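Local coordinates for protein aspartokinase (Clostridium acetobutylicum, PDB 3TVI) that probably phosphorylates the beta-carboxyl group of aspartate with ATP, the first step towards threonine and methionine, and binds lysine in its ACT-type regulatory region, at residues F314-L322 with M332-I343. Sequence-based numbering, arbitrary orientation.
Sequences FCRKILSIL and MPSGVDSVSLVI. With LYS (lysine), chain O.
In the regulatory ACT region, helix 314-322 lies over the loop and edge strand of segment 332-343, and the bound lysine sits where the helix begins. Cys-315, Ile-318, Leu-319 and Leu-322 supply the helix face. At the ligand end, Cys-315 SG meets the selenium SE of Met-332 (a selenomethionine) at 3.7 Å. The same SG also lies beside the aliphatic chain of the lysine. Met-332 CG is anti to its backbone nitrogen, and a bend at chi3 (-104°) carries the methyl CE to Leu-319 CD2. These two side chains cross at about a right angle. Farther along, Leu-341 CD2 meets Leu-322 CD2 tip to tip, while Ile-318 CG2 packs against that same Leu-341 methyl at 3.7 Å. Val-339 fills in beneath Cys-315 and Ile-318, and Ile-343 CD1 reaches Leu-322 CD2 at the far end.

The lysine spans the two segments through one good and one weak hydrogen bond. Cys-315 N, near the helix start, donates a nearly straight hydrogen bond (176°) to the carboxylate oxygen OXT at 3.1 Å. At the other end of the ligand, NZ makes a weak hydrogen bond to Gly-335 O, 3.4 Å away. Phe-329 O of the second subunit is also hydrogen-bonded to the ligand, and Leu-319 packs on Leu-319 of that subunit. A helix packed on an antiparallel sheet, with an amino acid bound at a subunit interface, is characteristic of ACT domains in lysine-binding aspartokinases.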
ATOM      1  N   PHE B 314      -7.395   2.602  11.234  1.00 99.39           N
ATOM      2  CA  PHE B 314      -7.437   3.796  10.393  1.00 97.56           C
ATOM      3  C   PHE B 314      -7.507   3.416   8.923  1.00 94.13           C
ATOM      4  O   PHE B 314      -8.382   3.888   8.203  1.00 91.11           O
ATOM      5  CB  PHE B 314      -6.214   4.684  10.622  1.00 98.00           C
ATOM      6  CG  PHE B 314      -6.303   6.026   9.943  1.00 98.59           C
ATOM      7  CD1 PHE B 314      -6.840   7.121  10.607  1.00100.77           C
ATOM      8  CD2 PHE B 314      -5.856   6.195   8.640  1.00 97.91           C
ATOM      9  CE1 PHE B 314      -6.921   8.358   9.989  1.00101.16           C
ATOM     10  CE2 PHE B 314      -5.938   7.429   8.014  1.00 98.23           C
ATOM     11  CZ  PHE B 314      -6.472   8.513   8.689  1.00100.21           C
ATOM     12  N   CYS B 315      -6.578   2.566   8.491  1.00 93.17           N
ATOM     13  CA  CYS B 315      -6.567   2.070   7.115  1.00 94.22           C
ATOM     14  C   CYS B 315      -7.694   1.063   6.857  1.00 94.22           C
ATOM     15  O   CYS B 315      -8.309   1.093   5.789  1.00 92.06           O
ATOM     16  CB  CYS B 315      -5.210   1.452   6.756  1.00 94.73           C
ATOM     17  SG  CYS B 315      -3.891   2.658   6.475  1.00 96.62           S
ATOM     18  N   ARG B 316      -7.971   0.190   7.829  1.00 94.33           N
ATOM     19  CA  ARG B 316      -9.060  -0.790   7.695  1.00 93.50           C
ATOM     20  C   ARG B 316     -10.372  -0.097   7.361  1.00 94.08           C
ATOM     21  O   ARG B 316     -11.107  -0.538   6.480  1.00 91.71           O
ATOM     22  CB  ARG B 316      -9.221  -1.630   8.965  1.00 94.46           C
ATOM     23  N   LYS B 317     -10.647   1.001   8.062  1.00 95.98           N
ATOM     24  CA  LYS B 317     -11.796   1.842   7.750  1.00 97.41           C
ATOM     25  C   LYS B 317     -11.707   2.358   6.315  1.00 95.75           C
ATOM     26  O   LYS B 317     -12.704   2.386   5.593  1.00 94.15           O
ATOM     27  N   ILE B 318     -10.501   2.747   5.908  1.00 94.83           N
ATOM     28  CA  ILE B 318     -10.284   3.391   4.612  1.00 94.33           C
ATOM     29  C   ILE B 318     -10.632   2.503   3.423  1.00 93.81           C
ATOM     30  O   ILE B 318     -11.174   2.991   2.435  1.00 96.33           O
ATOM     31  CB  ILE B 318      -8.836   3.912   4.470  1.00 92.37           C
ATOM     32  CG1 ILE B 318      -8.641   5.124   5.382  1.00 93.45           C
ATOM     33  CG2 ILE B 318      -8.535   4.290   3.026  1.00 90.03           C
ATOM     34  CD1 ILE B 318      -7.198   5.471   5.669  1.00 93.55           C
ATOM     35  N   LEU B 319     -10.334   1.212   3.513  1.00 91.43           N
ATOM     36  CA  LEU B 319     -10.623   0.300   2.399  1.00 90.30           C
ATOM     37  C   LEU B 319     -11.909  -0.498   2.625  1.00 91.27           C
ATOM     38  O   LEU B 319     -12.420  -1.118   1.693  1.00 91.37           O
ATOM     39  CB  LEU B 319      -9.422  -0.605   2.050  1.00 87.35           C
ATOM     40  CG  LEU B 319      -8.331  -0.881   3.084  1.00 86.38           C
ATOM     41  CD1 LEU B 319      -8.835  -1.852   4.133  1.00 86.79           C
ATOM     42  CD2 LEU B 319      -7.077  -1.415   2.415  1.00 85.28           C
ATOM     43  N   SER B 320     -12.438  -0.463   3.848  1.00 91.33           N
ATOM     44  CA  SER B 320     -13.825  -0.867   4.090  1.00 91.83           C
ATOM     45  C   SER B 320     -14.756   0.036   3.273  1.00 92.49           C
ATOM     46  O   SER B 320     -15.835  -0.382   2.847  1.00 92.21           O
ATOM     47  CB  SER B 320     -14.180  -0.753   5.577  1.00 92.39           C
ATOM     48  OG  SER B 320     -13.247  -1.435   6.393  1.00 90.02           O
ATOM     49  N   ILE B 321     -14.318   1.279   3.073  1.00 92.56           N
ATOM     50  CA  ILE B 321     -15.031   2.258   2.254  1.00 93.66           C
ATOM     51  C   ILE B 321     -14.887   1.946   0.766  1.00 94.20           C
ATOM     52  O   ILE B 321     -15.850   2.066   0.008  1.00 95.72           O
ATOM     53  CB  ILE B 321     -14.518   3.687   2.540  1.00 93.17           C
ATOM     54  CG1 ILE B 321     -14.886   4.102   3.971  1.00 93.89           C
ATOM     55  CG2 ILE B 321     -15.090   4.682   1.537  1.00 93.05           C
ATOM     56  CD1 ILE B 321     -13.943   5.110   4.578  1.00 93.20           C
ATOM     57  N   LEU B 322     -13.687   1.549   0.352  1.00 94.83           N
ATOM     58  CA  LEU B 322     -13.436   1.191  -1.049  1.00 94.06           C
ATOM     59  C   LEU B 322     -14.125  -0.116  -1.427  1.00 92.94           C
ATOM     60  O   LEU B 322     -14.473  -0.326  -2.586  1.00 92.02           O
ATOM     61  CB  LEU B 322     -11.933   1.094  -1.330  1.00 92.49           C
ATOM     62  CG  LEU B 322     -11.222   2.415  -1.630  1.00 90.52           C
ATOM     63  CD1 LEU B 322     -11.386   3.412  -0.498  1.00 90.67           C
ATOM     64  CD2 LEU B 322      -9.749   2.156  -1.897  1.00 90.03           C
HETATM   65  N   MSE B 332      -1.199   0.666  -1.474  1.00 67.76           N
HETATM   66  CA  MSE B 332      -1.442   1.553  -0.336  1.00 67.89           C
HETATM   67  C   MSE B 332      -0.101   1.986   0.203  1.00 66.24           C
HETATM   68  O   MSE B 332       0.305   1.589   1.298  1.00 64.67           O
HETATM   69  CB  MSE B 332      -2.306   0.850   0.720  1.00 67.54           C
HETATM   70  CG  MSE B 332      -2.707   1.794   1.853  1.00 67.30           C
HETATM   71 SE   MSE B 332      -3.559   0.823   3.328  0.35 66.37          SE
HETATM   72  CE  MSE B 332      -5.375   1.401   2.866  1.00 68.85           C
ATOM     73  N   PRO B 333       0.620   2.815  -0.564  1.00 66.35           N
ATOM     74  CA  PRO B 333       1.888   3.278  -0.028  1.00 67.88           C
ATOM     75  C   PRO B 333       1.642   4.124   1.209  1.00 70.34           C
ATOM     76  O   PRO B 333       0.638   4.833   1.279  1.00 74.46           O
ATOM     77  CB  PRO B 333       2.479   4.131  -1.162  1.00 67.77           C
ATOM     78  CG  PRO B 333       1.568   3.971  -2.336  1.00 67.40           C
ATOM     79  CD  PRO B 333       0.251   3.524  -1.798  1.00 67.58           C
ATOM     80  N   SER B 334       2.534   4.033   2.185  1.00 70.63           N
ATOM     81  CA  SER B 334       2.384   4.793   3.415  1.00 71.60           C
ATOM     82  C   SER B 334       3.690   5.463   3.791  1.00 71.97           C
ATOM     83  O   SER B 334       4.758   5.113   3.277  1.00 70.58           O
ATOM     84  CB  SER B 334       1.895   3.897   4.548  1.00 72.94           C
ATOM     85  OG  SER B 334       2.759   2.796   4.726  1.00 73.58           O
ATOM     86  N   GLY B 335       3.580   6.452   4.672  1.00 72.61           N
ATOM     87  CA  GLY B 335       4.721   7.223   5.125  1.00 71.99           C
ATOM     88  C   GLY B 335       4.884   7.055   6.618  1.00 74.37           C
ATOM     89  O   GLY B 335       4.729   5.946   7.150  1.00 76.64           O
ATOM     90  N   VAL B 336       5.187   8.159   7.297  1.00 74.85           N
ATOM     91  CA  VAL B 336       5.368   8.146   8.742  1.00 74.96           C
ATOM     92  C   VAL B 336       4.053   8.530   9.442  1.00 76.52           C
ATOM     93  O   VAL B 336       3.537   7.752  10.260  1.00 79.07           O
ATOM     94  CB  VAL B 336       6.561   9.026   9.152  1.00 73.97           C
ATOM     95  CG1 VAL B 336       6.875   8.860  10.631  1.00 74.03           C
ATOM     96  CG2 VAL B 336       7.772   8.644   8.317  1.00 71.17           C
ATOM     97  N   ASP B 337       3.491   9.692   9.113  1.00 74.20           N
ATOM     98  CA  ASP B 337       2.131  10.015   9.564  1.00 76.83           C
ATOM     99  C   ASP B 337       1.225  10.304   8.368  1.00 74.87           C
ATOM    100  O   ASP B 337       0.313  11.121   8.445  1.00 75.07           O
ATOM    101  CB  ASP B 337       2.139  11.178  10.573  1.00 81.54           C
ATOM    102  CG  ASP B 337       2.451  10.728  12.018  1.00 86.34           C
ATOM    103  OD1 ASP B 337       2.372   9.509  12.314  1.00 87.46           O
ATOM    104  OD2 ASP B 337       2.764  11.605  12.866  1.00 87.93           O
ATOM    105  N   SER B 338       1.478   9.604   7.265  1.00 73.26           N
ATOM    106  CA  SER B 338       0.678   9.735   6.056  1.00 71.94           C
ATOM    107  C   SER B 338       0.489   8.394   5.360  1.00 71.47           C
ATOM    108  O   SER B 338       1.188   7.422   5.642  1.00 69.03           O
ATOM    109  CB  SER B 338       1.326  10.722   5.084  1.00 70.99           C
ATOM    110  OG  SER B 338       2.671  10.369   4.800  1.00 69.14           O
ATOM    111  N   VAL B 339      -0.476   8.367   4.448  1.00 74.56           N
ATOM    112  CA  VAL B 339      -0.751   7.201   3.624  1.00 75.47           C
ATOM    113  C   VAL B 339      -1.430   7.624   2.327  1.00 76.08           C
ATOM    114  O   VAL B 339      -2.132   8.632   2.282  1.00 77.87           O
ATOM    115  CB  VAL B 339      -1.652   6.186   4.350  1.00 76.76           C
ATOM    116  CG1 VAL B 339      -3.058   6.747   4.528  1.00 77.91           C
ATOM    117  CG2 VAL B 339      -1.687   4.871   3.584  1.00 75.27           C
ATOM    118  N   SER B 340      -1.206   6.846   1.277  1.00 77.19           N
ATOM    119  CA  SER B 340      -1.824   7.081  -0.014  1.00 78.77           C
ATOM    120  C   SER B 340      -2.667   5.893  -0.427  1.00 80.80           C
ATOM    121  O   SER B 340      -2.659   4.845   0.224  1.00 80.12           O
ATOM    122  CB  SER B 340      -0.750   7.328  -1.067  1.00 78.54           C
ATOM    123  OG  SER B 340      -0.420   8.699  -1.112  1.00 83.38           O
ATOM    124  N   LEU B 341      -3.405   6.086  -1.515  1.00 81.53           N
ATOM    125  CA  LEU B 341      -4.088   5.011  -2.211  1.00 81.31           C
ATOM    126  C   LEU B 341      -3.883   5.241  -3.702  1.00 80.02           C
ATOM    127  O   LEU B 341      -4.272   6.283  -4.219  1.00 80.65           O
ATOM    128  CB  LEU B 341      -5.582   5.006  -1.861  1.00 83.15           C
ATOM    129  CG  LEU B 341      -6.154   3.848  -1.028  1.00 83.64           C
ATOM    130  CD1 LEU B 341      -5.249   3.439   0.118  1.00 81.90           C
ATOM    131  CD2 LEU B 341      -7.531   4.225  -0.499  1.00 86.44           C
ATOM    132  N   VAL B 342      -3.245   4.287  -4.378  1.00 79.91           N
ATOM    133  CA  VAL B 342      -3.091   4.335  -5.834  1.00 79.85           C
ATOM    134  C   VAL B 342      -4.226   3.563  -6.481  1.00 80.32           C
ATOM    135  O   VAL B 342      -4.373   2.365  -6.232  1.00 80.64           O
ATOM    136  CB  VAL B 342      -1.775   3.696  -6.292  1.00 77.74           C
ATOM    137  CG1 VAL B 342      -1.711   3.675  -7.812  1.00 75.78           C
ATOM    138  CG2 VAL B 342      -0.588   4.442  -5.694  1.00 77.21           C
ATOM    139  N   ILE B 343      -5.017   4.246  -7.310  1.00 80.79           N
ATOM    140  CA  ILE B 343      -6.233   3.665  -7.886  1.00 82.09           C
ATOM    141  C   ILE B 343      -6.332   3.947  -9.384  1.00 84.84           C
ATOM    142  O   ILE B 343      -6.137   5.087  -9.814  1.00 85.97           O
ATOM    143  CB  ILE B 343      -7.492   4.226  -7.197  1.00 81.54           C
ATOM    144  CG1 ILE B 343      -7.491   3.884  -5.703  1.00 80.67           C
ATOM    145  CG2 ILE B 343      -8.744   3.668  -7.853  1.00 82.33           C
ATOM    146  CD1 ILE B 343      -8.440   4.721  -4.878  1.00 80.70           C
TER
HETATM  147  N   LYS O 502      -1.306   2.289  12.027  0.50 60.07           N
HETATM  148  CA  LYS O 502      -2.385   2.539  11.076  0.50 59.73           C
HETATM  149  C   LYS O 502      -3.398   1.411  11.130  0.50 58.16           C
HETATM  150  O   LYS O 502      -3.182   0.378  11.769  0.50 56.92           O
HETATM  151  CB  LYS O 502      -1.825   2.694   9.655  0.50 58.94           C
HETATM  152  CG  LYS O 502      -0.643   3.649   9.585  0.50 59.22           C
HETATM  153  CD  LYS O 502      -0.156   3.897   8.169  0.50 58.75           C
HETATM  154  CE  LYS O 502       0.812   5.075   8.137  0.50 58.84           C
HETATM  155  NZ  LYS O 502       2.042   4.841   8.945  0.50 58.21           N
HETATM  156  OXT LYS O 502      -4.464   1.520  10.535  0.50 58.94           O